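Local coordinates for Acarbose/maltose binding protein GacH (Streptomyces glaucescens, PDB 3K01) that binds acarbose and an acarbose homolog, and probably maltose-type sugars, as the solute receptor of an ABC transporter, at residues A84-V95 against Q295-S306; L120-Y129 against V360-A370. All blocks are in the same frame, centred on the assembly; numbering follows the deposited sequence. Where two conformers were deposited one is given.

Interaction 1: A84-V95 against Q295-S306; sequences APDVMRTEVAWV and QGGWNLSVYAGS
The indole of W298 lies between R89 and E91. On one face the guanidinium of R89 rests flat, its plane only 5° from the ring and CZ 3.7 Å from the centroid of the five-membered ring, a cation-pi stack. Over the opposite face comes E91 CB, a CH-pi contact with the six-membered ring. The edge of W298 points at the face of W94 in a T-shaped pair whose planes stand at 87°, CZ3 of W298 lying 3.7 Å from CZ3 of W94. Arginine suits this place because its long, extended chain carries a flat cation across to the indole while its nitrogens still bond to Q138 and T35, which fix the rotation of the stacked group. At the far end Y303 takes A84 CB over one face, 3.6 Å from the ring centroid, and the backbone N of G305 over the opposite one.

The backbones of the two strands pair antiparallel: M88 with S301 and T90 with N299 exchange backbone bonds, the straightest running from T90 N to N299 O at 2.8 Å. In the conformers given, T90 OG1 probably donates to S301 OG, which also bonds to Y134 O. S306 OG donates to D86 OD1 at 2.7 Å, on the anti side of the carboxylate, and OD2 is held by T31 N. G297 has backbone angles that only glycine accepts readily; its carbonyl receives V92 N at 3.1 Å. In the conformer given, E91 caps the helix through OE1, which accepts from A93 N, and a water joins OE2 to G297 N.

Strand 87-91 is thus flanked by strand 28-34, to which V87 and R89 are bonded, and by strand 293-302, which pairs in turn with strand 132-148. Helix 309-320 packs on V87 and L300, and helix 92-100 starts directly from the strand end.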
loop_
_atom_site.group_PDB
_atom_site.type_symbol
_atom_site.label_atom_id
_atom_site.label_comp_id
_atom_site.label_asym_id
_atom_site.label_seq_id
_atom_site.Cartn_x
_atom_site.Cartn_y
_atom_site.Cartn_z
ATOM N N ALA A 84 -15.541 6.806 20.690
ATOM C CA ALA A 84 -14.786 6.952 19.446
ATOM C C ALA A 84 -13.650 7.948 19.652
ATOM O O ALA A 84 -13.777 8.921 20.403
ATOM C CB ALA A 84 -15.688 7.409 18.304
ATOM N N PRO A 85 -12.527 7.740 18.968
ATOM C CA PRO A 85 -11.414 8.682 19.088
ATOM C C PRO A 85 -11.762 9.968 18.364
ATOM O O PRO A 85 -12.668 9.983 17.531
ATOM C CB PRO A 85 -10.266 7.952 18.380
ATOM C CG PRO A 85 -10.978 7.138 17.324
ATOM C CD PRO A 85 -12.224 6.654 18.012
ATOM N N ASP A 86 -11.043 11.043 18.672
ATOM C CA ASP A 86 -11.140 12.254 17.859
ATOM C C ASP A 86 -10.423 12.087 16.515
ATOM O O ASP A 86 -10.895 12.580 15.492
ATOM C CB ASP A 86 -10.590 13.450 18.622
ATOM C CG ASP A 86 -11.323 13.664 19.904
ATOM O OD1 ASP A 86 -12.511 14.049 19.828
ATOM O OD2 ASP A 86 -10.735 13.382 20.975
ATOM N N VAL A 87 -9.247 11.445 16.569
ATOM C CA VAL A 87 -8.427 11.269 15.394
ATOM C C VAL A 87 -8.116 9.784 15.236
ATOM O O VAL A 87 -7.712 9.118 16.185
ATOM C CB VAL A 87 -7.134 12.083 15.503
ATOM C CG1 VAL A 87 -6.190 11.781 14.324
ATOM C CG2 VAL A 87 -7.461 13.595 15.553
ATOM N N MET A 88 -8.302 9.297 14.014
ATOM C CA MET A 88 -8.134 7.859 13.719
ATOM C C MET A 88 -7.083 7.720 12.630
ATOM O O MET A 88 -7.211 8.320 11.550
ATOM C CB MET A 88 -9.496 7.326 13.215
ATOM C CG MET A 88 -9.546 5.860 12.791
ATOM S SD MET A 88 -9.172 4.806 14.205
ATOM C CE MET A 88 -8.871 3.231 13.380
ATOM N N ARG A 89 -6.070 6.886 12.885
ATOM C CA ARG A 89 -5.140 6.515 11.800
ATOM C C ARG A 89 -5.893 5.599 10.824
ATOM O O ARG A 89 -6.456 4.579 11.239
ATOM C CB ARG A 89 -3.890 5.843 12.339
ATOM C CG ARG A 89 -2.761 5.913 11.359
ATOM C CD ARG A 89 -1.681 4.939 11.683
ATOM N NE ARG A 89 -0.423 5.185 10.988
ATOM C CZ ARG A 89 0.518 4.252 10.828
ATOM N NH1 ARG A 89 0.316 3.024 11.293
ATOM N NH2 ARG A 89 1.653 4.560 10.231
ATOM N N THR A 90 -5.898 5.977 9.544
ATOM C CA THR A 90 -6.801 5.365 8.555
ATOM C C THR A 90 -6.020 4.811 7.385
ATOM O O THR A 90 -5.296 5.538 6.717
ATOM C CB THR A 90 -7.848 6.372 7.978
ATOM O OG1 THR A 90 -7.192 7.574 7.533
ATOM C CG2 THR A 90 -8.917 6.724 9.010
ATOM N N GLU A 91 -6.138 3.507 7.125
ATOM C CA GLU A 91 -5.435 2.950 5.983
ATOM C C GLU A 91 -6.014 3.611 4.735
ATOM O O GLU A 91 -7.140 4.107 4.767
ATOM C CB GLU A 91 -5.623 1.443 5.970
ATOM C CG GLU A 91 -4.575 0.684 5.194
ATOM C CD GLU A 91 -5.044 0.262 3.811
ATOM O OE1 GLU A 91 -6.261 0.351 3.495
ATOM O OE2 GLU A 91 -4.186 -0.194 3.029
ATOM N N VAL A 92 -5.265 3.649 3.632
ATOM C CA VAL A 92 -5.754 4.378 2.467
ATOM C C VAL A 92 -7.176 3.966 2.036
ATOM O O VAL A 92 -7.986 4.827 1.681
ATOM C CB VAL A 92 -4.795 4.336 1.269
ATOM C CG1 VAL A 92 -3.510 5.138 1.549
ATOM C CG2 VAL A 92 -4.465 2.900 0.803
ATOM N N ALA A 93 -7.489 2.675 2.053
ATOM C CA ALA A 93 -8.830 2.201 1.654
ATOM C C ALA A 93 -9.874 2.514 2.723
ATOM O O ALA A 93 -11.079 2.566 2.439
ATOM C CB ALA A 93 -8.825 0.694 1.378
ATOM N N TRP A 94 -9.438 2.716 3.963
ATOM C CA TRP A 94 -10.386 2.937 5.056
ATOM C C TRP A 94 -10.993 4.337 4.989
ATOM O O TRP A 94 -12.038 4.555 5.606
ATOM C CB TRP A 94 -9.758 2.742 6.428
ATOM C CG TRP A 94 -9.275 1.366 6.746
ATOM C CD1 TRP A 94 -9.270 0.268 5.927
ATOM C CD2 TRP A 94 -8.635 0.987 7.962
ATOM N NE1 TRP A 94 -8.678 -0.787 6.596
ATOM C CE2 TRP A 94 -8.288 -0.372 7.847
ATOM C CE3 TRP A 94 -8.329 1.668 9.152
ATOM C CZ2 TRP A 94 -7.620 -1.063 8.872
ATOM C CZ3 TRP A 94 -7.679 0.976 10.177
ATOM C CH2 TRP A 94 -7.344 -0.377 10.021
ATOM N N VAL A 95 -10.363 5.285 4.297
ATOM C CA VAL A 95 -10.952 6.618 4.198
ATOM C C VAL A 95 -12.337 6.528 3.577
ATOM O O VAL A 95 -13.304 7.009 4.181
ATOM C CB VAL A 95 -10.050 7.574 3.416
ATOM C CG1 VAL A 95 -10.728 8.951 3.287
ATOM C CG2 VAL A 95 -8.713 7.714 4.118
ATOM N N GLN A 295 -1.139 0.847 -4.356
ATOM C CA GLN A 295 -0.805 1.849 -3.338
ATOM C C GLN A 295 -1.295 1.438 -1.976
ATOM O O GLN A 295 -2.465 1.088 -1.814
ATOM C CB GLN A 295 -1.541 3.128 -3.700
ATOM C CG GLN A 295 -1.325 4.277 -2.725
ATOM C CD GLN A 295 -2.174 5.469 -3.060
ATOM O OE1 GLN A 295 -2.771 5.535 -4.122
ATOM N NE2 GLN A 295 -2.190 6.454 -2.162
ATOM N N GLY A 296 -0.409 1.492 -0.984
ATOM C CA GLY A 296 -0.792 1.322 0.403
ATOM C C GLY A 296 -0.374 2.534 1.222
ATOM O O GLY A 296 0.067 3.560 0.694
ATOM N N GLY A 297 -0.527 2.390 2.524
ATOM C CA GLY A 297 -0.108 3.440 3.451
ATOM C C GLY A 297 -1.226 3.846 4.386
ATOM O O GLY A 297 -2.280 3.198 4.484
ATOM N N TRP A 298 -0.981 4.957 5.070
ATOM C CA TRP A 298 -1.849 5.436 6.146
ATOM C C TRP A 298 -2.034 6.922 6.016
ATOM O O TRP A 298 -1.119 7.641 5.637
ATOM C CB TRP A 298 -1.232 5.145 7.531
ATOM C CG TRP A 298 -1.140 3.665 7.838
ATOM C CD1 TRP A 298 -0.110 2.825 7.531
ATOM C CD2 TRP A 298 -2.158 2.857 8.426
ATOM N NE1 TRP A 298 -0.419 1.548 7.930
ATOM C CE2 TRP A 298 -1.668 1.537 8.487
ATOM C CE3 TRP A 298 -3.433 3.132 8.954
ATOM C CZ2 TRP A 298 -2.414 0.484 9.031
ATOM C CZ3 TRP A 298 -4.178 2.093 9.490
ATOM C CH2 TRP A 298 -3.666 0.776 9.514
ATOM N N ASN A 299 -3.231 7.342 6.412
ATOM C CA ASN A 299 -3.663 8.723 6.504
ATOM C C ASN A 299 -4.129 8.963 7.933
ATOM O O ASN A 299 -4.203 8.049 8.757
ATOM C CB ASN A 299 -4.797 8.949 5.490
ATOM C CG ASN A 299 -4.329 8.788 4.056
ATOM O OD1 ASN A 299 -3.170 9.012 3.741
ATOM N ND2 ASN A 299 -5.242 8.414 3.173
ATOM N N LEU A 300 -4.510 10.209 8.198
ATOM C CA LEU A 300 -5.127 10.591 9.476
ATOM C C LEU A 300 -6.449 11.266 9.212
ATOM O O LEU A 300 -6.537 12.157 8.364
ATOM C CB LEU A 300 -4.236 11.562 10.235
ATOM C CG LEU A 300 -2.841 11.003 10.494
ATOM C CD1 LEU A 300 -1.775 12.075 10.270
ATOM C CD2 LEU A 300 -2.790 10.353 11.853
ATOM N N SER A 301 -7.473 10.814 9.927
ATOM C CA SER A 301 -8.823 11.338 9.764
ATOM C C SER A 301 -9.389 11.779 11.096
ATOM O O SER A 301 -8.932 11.350 12.159
ATOM C CB SER A 301 -9.714 10.258 9.164
ATOM O OG SER A 301 -9.236 9.905 7.883
ATOM N N VAL A 302 -10.395 12.633 11.032
ATOM C CA VAL A 302 -11.062 13.174 12.205
ATOM C C VAL A 302 -12.447 12.535 12.272
ATOM O O VAL A 302 -13.154 12.482 11.266
ATOM C CB VAL A 302 -11.173 14.700 12.100
ATOM C CG1 VAL A 302 -11.964 15.248 13.283
ATOM C CG2 VAL A 302 -9.777 15.368 12.018
ATOM N N TYR A 303 -12.808 12.029 13.447
ATOM C CA TYR A 303 -14.126 11.457 13.649
ATOM C C TYR A 303 -15.216 12.510 13.507
ATOM O O TYR A 303 -15.134 13.599 14.088
ATOM C CB TYR A 303 -14.144 10.805 15.017
ATOM C CG TYR A 303 -15.510 10.422 15.541
ATOM C CD1 TYR A 303 -16.406 9.661 14.776
ATOM C CD2 TYR A 303 -15.900 10.817 16.814
ATOM C CE1 TYR A 303 -17.661 9.309 15.279
ATOM C CE2 TYR A 303 -17.162 10.454 17.331
ATOM C CZ TYR A 303 -18.017 9.709 16.552
ATOM O OH TYR A 303 -19.278 9.371 17.037
ATOM N N ALA A 304 -16.256 12.181 12.750
ATOM C CA ALA A 304 -17.339 13.136 12.457
ATOM C C ALA A 304 -17.980 13.681 13.715
ATOM O O ALA A 304 -18.392 14.838 13.737
ATOM C CB ALA A 304 -18.399 12.489 11.561
ATOM N N GLY A 305 -18.092 12.852 14.749
ATOM C CA GLY A 305 -18.773 13.250 15.999
ATOM C C GLY A 305 -17.831 13.796 17.058
ATOM O O GLY A 305 -18.226 13.950 18.220
ATOM N N SER A 306 -16.591 14.119 16.687
ATOM C CA SER A 306 -15.637 14.659 17.657
ATOM C C SER A 306 -16.192 15.904 18.347
ATOM O O SER A 306 -16.750 16.784 17.691
ATOM C CB SER A 306 -14.302 15.019 16.995
ATOM O OG SER A 306 -13.448 15.697 17.928
HETATM O O HOH W 1 -1.535 -0.130 3.412
#

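Interaction 2: L120-Y129 against V360-A370; sequences LPQAAASTRY and VDKAVERPWIA
W368 turns CG anti to its carbonyl carbon (chi1 -54°), and this brings one face of the indole against A125 and S126, where S126 CA sits 3.5 Å from the centroid of the six-membered ring and only 8° off its normal. Q122 bends at chi2 (93°), swinging its amide out from the helix so that NE2 donates to A363 O at 2.8 Å. S126 CB presses on the same indole, 3.3 Å from CH2, and the small serine allows this close approach while its OG bonds back to A123 O. The A125 carbonyl oxygen lies above the same face, toward the rim.

In the plane of the indole, NE1 donates to E365 OE1 at 2.9 Å, the carboxylate being met from above its plane. This bond holds the ring's rotation and sets the carboxylate against A125 CB, whose methyl lies 3.3 Å from OE1. At one end L120 CD1 meets V360 CG1; at the other, the Y129 ring turns its edge to W368 O, and its hydroxyl reaches A370 N through a water.

Glutamine uses both ends of its amide here: besides A363 O, NE2 donates to a water held by D361 O, while OE1 accepts from a water that also serves V360 O. With one direct side-chain bond, bridging waters and one indole face packed on A125 and S126, the join relies on polar bridges at its ends and on ring packing at its middle.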
loop_
_atom_site.group_PDB
_atom_site.type_symbol
_atom_site.label_atom_id
_atom_site.label_comp_id
_atom_site.label_asym_id
_atom_site.label_seq_id
_atom_site.Cartn_x
_atom_site.Cartn_y
_atom_site.Cartn_z
ATOM N N LEU A 120 2.577 13.674 -2.440
ATOM C CA LEU A 120 2.532 12.837 -3.635
ATOM C C LEU A 120 1.096 12.739 -4.133
ATOM O O LEU A 120 0.168 12.618 -3.345
ATOM C CB LEU A 120 3.071 11.447 -3.312
ATOM C CG LEU A 120 4.577 11.374 -3.023
ATOM C CD1 LEU A 120 4.918 10.018 -2.393
ATOM C CD2 LEU A 120 5.436 11.617 -4.273
ATOM N N PRO A 121 0.900 12.765 -5.465
ATOM C CA PRO A 121 -0.485 12.878 -5.967
ATOM C C PRO A 121 -1.368 11.690 -5.552
ATOM O O PRO A 121 -2.546 11.857 -5.211
ATOM C CB PRO A 121 -0.299 12.954 -7.491
ATOM C CG PRO A 121 1.028 12.308 -7.733
ATOM C CD PRO A 121 1.886 12.746 -6.557
ATOM N N GLN A 122 -0.800 10.489 -5.530
ATOM C CA GLN A 122 -1.586 9.335 -5.138
ATOM C C GLN A 122 -2.019 9.428 -3.672
ATOM O O GLN A 122 -3.118 9.046 -3.310
ATOM C CB GLN A 122 -0.807 8.022 -5.337
ATOM C CG GLN A 122 -0.368 7.770 -6.770
ATOM C CD GLN A 122 1.035 8.300 -7.034
ATOM O OE1 GLN A 122 1.504 9.241 -6.374
ATOM N NE2 GLN A 122 1.721 7.690 -7.999
ATOM N N ALA A 123 -1.098 9.888 -2.823
ATOM C CA ALA A 123 -1.385 10.026 -1.401
ATOM C C ALA A 123 -2.462 11.089 -1.177
ATOM O O ALA A 123 -3.408 10.844 -0.425
ATOM C CB ALA A 123 -0.104 10.363 -0.629
ATOM N N ALA A 124 -2.351 12.224 -1.866
ATOM C CA ALA A 124 -3.437 13.219 -1.786
ATOM C C ALA A 124 -4.768 12.650 -2.244
ATOM O O ALA A 124 -5.802 12.869 -1.609
ATOM C CB ALA A 124 -3.074 14.465 -2.590
ATOM N N ALA A 125 -4.743 11.912 -3.346
ATOM C CA ALA A 125 -5.988 11.371 -3.869
ATOM C C ALA A 125 -6.674 10.414 -2.907
ATOM O O ALA A 125 -7.897 10.352 -2.836
ATOM C CB ALA A 125 -5.730 10.699 -5.195
ATOM N N SER A 126 -5.876 9.660 -2.141
ATOM C CA SER A 126 -6.433 8.681 -1.200
ATOM C C SER A 126 -7.224 9.349 -0.060
ATOM O O SER A 126 -7.948 8.666 0.657
ATOM C CB SER A 126 -5.325 7.825 -0.567
ATOM O OG SER A 126 -4.592 8.541 0.430
ATOM N N THR A 127 -7.087 10.676 0.099
ATOM C CA THR A 127 -7.808 11.376 1.174
ATOM C C THR A 127 -9.207 11.820 0.772
ATOM O O THR A 127 -9.938 12.341 1.614
ATOM C CB THR A 127 -7.027 12.626 1.656
ATOM O OG1 THR A 127 -7.056 13.630 0.645
ATOM C CG2 THR A 127 -5.594 12.286 2.077
ATOM N N ARG A 128 -9.586 11.618 -0.485
ATOM C CA ARG A 128 -10.846 12.170 -1.014
ATOM C C ARG A 128 -11.873 11.089 -1.245
ATOM O O ARG A 128 -11.531 9.969 -1.675
ATOM C CB ARG A 128 -10.603 12.909 -2.330
ATOM C CG ARG A 128 -9.497 13.929 -2.288
ATOM C CD ARG A 128 -9.993 15.314 -2.251
ATOM N NE ARG A 128 -10.831 15.670 -3.392
ATOM C CZ ARG A 128 -11.691 16.675 -3.342
ATOM N NH1 ARG A 128 -11.797 17.386 -2.220
ATOM N NH2 ARG A 128 -12.442 16.971 -4.395
ATOM N N TYR A 129 -13.125 11.448 -1.018
ATOM C CA TYR A 129 -14.239 10.528 -1.229
ATOM C C TYR A 129 -15.381 11.373 -1.754
ATOM O O TYR A 129 -15.805 12.316 -1.087
ATOM C CB TYR A 129 -14.641 9.821 0.063
ATOM C CG TYR A 129 -15.876 8.943 -0.091
ATOM C CD1 TYR A 129 -15.858 7.795 -0.876
ATOM C CD2 TYR A 129 -17.070 9.277 0.544
ATOM C CE1 TYR A 129 -16.992 7.018 -1.013
ATOM C CE2 TYR A 129 -18.199 8.496 0.419
ATOM C CZ TYR A 129 -18.149 7.366 -0.374
ATOM O OH TYR A 129 -19.258 6.556 -0.506
ATOM N N VAL A 360 7.678 3.615 -5.423
ATOM C CA VAL A 360 6.588 4.520 -5.027
ATOM C C VAL A 360 6.172 5.433 -6.194
ATOM O O VAL A 360 4.988 5.753 -6.345
ATOM C CB VAL A 360 6.991 5.324 -3.775
ATOM C CG1 VAL A 360 6.063 6.529 -3.524
ATOM C CG2 VAL A 360 6.984 4.423 -2.565
ATOM N N ASP A 361 7.124 5.823 -7.037
ATOM C CA ASP A 361 6.791 6.609 -8.229
ATOM C C ASP A 361 5.934 5.850 -9.238
ATOM O O ASP A 361 5.359 6.460 -10.128
ATOM C CB ASP A 361 8.054 7.120 -8.939
ATOM C CG ASP A 361 8.751 8.273 -8.205
ATOM O OD1 ASP A 361 8.180 8.892 -7.276
ATOM O OD2 ASP A 361 9.889 8.553 -8.617
ATOM N N LYS A 362 5.828 4.532 -9.091
ATOM C CA LYS A 362 4.958 3.732 -9.952
ATOM C C LYS A 362 3.635 3.426 -9.307
ATOM O O LYS A 362 2.838 2.680 -9.895
ATOM C CB LYS A 362 5.667 2.430 -10.369
ATOM C CG LYS A 362 6.748 2.650 -11.435
ATOM C CD LYS A 362 6.197 3.246 -12.729
ATOM C CE LYS A 362 7.358 3.497 -13.659
ATOM N NZ LYS A 362 8.112 4.727 -13.251
ATOM N N ALA A 363 3.349 3.962 -8.126
ATOM C CA ALA A 363 2.109 3.605 -7.448
ATOM C C ALA A 363 0.884 4.027 -8.247
ATOM O O ALA A 363 0.860 5.112 -8.837
ATOM C CB ALA A 363 2.088 4.205 -6.056
ATOM N N VAL A 364 -0.134 3.170 -8.212
ATOM C CA VAL A 364 -1.399 3.432 -8.892
ATOM C C VAL A 364 -2.460 3.532 -7.817
ATOM O O VAL A 364 -2.520 2.705 -6.922
ATOM C CB VAL A 364 -1.739 2.267 -9.884
ATOM C CG1 VAL A 364 -3.142 2.448 -10.502
ATOM C CG2 VAL A 364 -0.690 2.170 -10.970
ATOM N N GLU A 365 -3.321 4.542 -7.939
ATOM C CA GLU A 365 -4.362 4.741 -6.965
ATOM C C GLU A 365 -5.324 3.563 -6.905
ATOM O O GLU A 365 -5.609 2.932 -7.934
ATOM C CB GLU A 365 -5.173 5.977 -7.337
ATOM C CG GLU A 365 -4.423 7.298 -7.218
ATOM C CD GLU A 365 -5.248 8.492 -7.675
ATOM O OE1 GLU A 365 -6.479 8.458 -7.517
ATOM O OE2 GLU A 365 -4.650 9.478 -8.182
ATOM N N ARG A 366 -5.837 3.293 -5.722
ATOM C CA ARG A 366 -6.991 2.405 -5.566
ATOM C C ARG A 366 -8.231 3.120 -6.104
ATOM O O ARG A 366 -8.233 4.342 -6.238
ATOM C CB ARG A 366 -7.280 2.166 -4.081
ATOM C CG ARG A 366 -6.133 1.680 -3.259
ATOM C CD ARG A 366 -5.904 0.185 -3.338
ATOM N NE ARG A 366 -4.904 -0.141 -2.336
ATOM C CZ ARG A 366 -5.107 -0.693 -1.141
ATOM N NH1 ARG A 366 -6.293 -1.175 -0.755
ATOM N NH2 ARG A 366 -4.052 -0.883 -0.364
ATOM N N PRO A 367 -9.319 2.364 -6.354
ATOM C CA PRO A 367 -10.599 3.044 -6.502
ATOM C C PRO A 367 -11.040 3.506 -5.112
ATOM O O PRO A 367 -11.151 2.710 -4.182
ATOM C CB PRO A 367 -11.536 1.950 -7.059
ATOM C CG PRO A 367 -10.904 0.682 -6.678
ATOM C CD PRO A 367 -9.426 0.894 -6.474
ATOM N N TRP A 368 -11.322 4.802 -4.993
ATOM C CA TRP A 368 -11.580 5.386 -3.685
ATOM C C TRP A 368 -13.064 5.322 -3.357
ATOM O O TRP A 368 -13.749 6.348 -3.222
ATOM C CB TRP A 368 -11.039 6.818 -3.624
ATOM C CG TRP A 368 -9.593 6.903 -3.992
ATOM C CD1 TRP A 368 -9.071 7.609 -5.032
ATOM C CD2 TRP A 368 -8.487 6.237 -3.346
ATOM N NE1 TRP A 368 -7.699 7.440 -5.076
ATOM C CE2 TRP A 368 -7.317 6.620 -4.055
ATOM C CE3 TRP A 368 -8.364 5.386 -2.249
ATOM C CZ2 TRP A 368 -6.055 6.154 -3.720
ATOM C CZ3 TRP A 368 -7.104 4.937 -1.904
ATOM C CH2 TRP A 368 -5.957 5.335 -2.648
ATOM N N ILE A 369 -13.553 4.095 -3.240
ATOM C CA ILE A 369 -14.991 3.830 -3.093
ATOM C C ILE A 369 -15.231 2.994 -1.843
ATOM O O ILE A 369 -14.311 2.341 -1.328
ATOM C CB ILE A 369 -15.592 3.155 -4.354
ATOM C CG1 ILE A 369 -14.981 1.766 -4.587
ATOM C CG2 ILE A 369 -15.399 4.043 -5.582
ATOM C CD1 ILE A 369 -15.657 1.005 -5.738
ATOM N N ALA A 370 -16.470 3.002 -1.362
ATOM C CA ALA A 370 -16.859 2.300 -0.150
ATOM C C ALA A 370 -16.458 0.826 -0.217
ATOM O O ALA A 370 -15.998 0.233 0.765
ATOM C CB ALA A 370 -18.371 2.431 0.041
HETATM O O HOH W 2 4.082 8.454 -5.716
HETATM O O HOH W 3 3.970 8.796 -9.466
HETATM O O HOH W 4 -18.510 4.627 -2.651
#

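How the interactions relate
Interactions 1 and 2 have centres 14 Å apart and meet along strand 293-302. Q295, at the start of the second segment of interaction 1, is the main bridge: its O lies 2.8 Å from R366 NE, its NE2 donates to Q122 O, and its OE1 packs 3.4 Å from W368 CZ2. N299 adds a contact with S126. Strands 293-302 and 363-364 are neighbours in one sheet, and helices 92-100 and 121-125 follow each other in the chain. The segments alternate in sequence: 84-95, 120-129, 295-306, 360-370. In solute-binding proteins of this family the sugar is held in a cleft between two lobes; neither contact includes a ligand here.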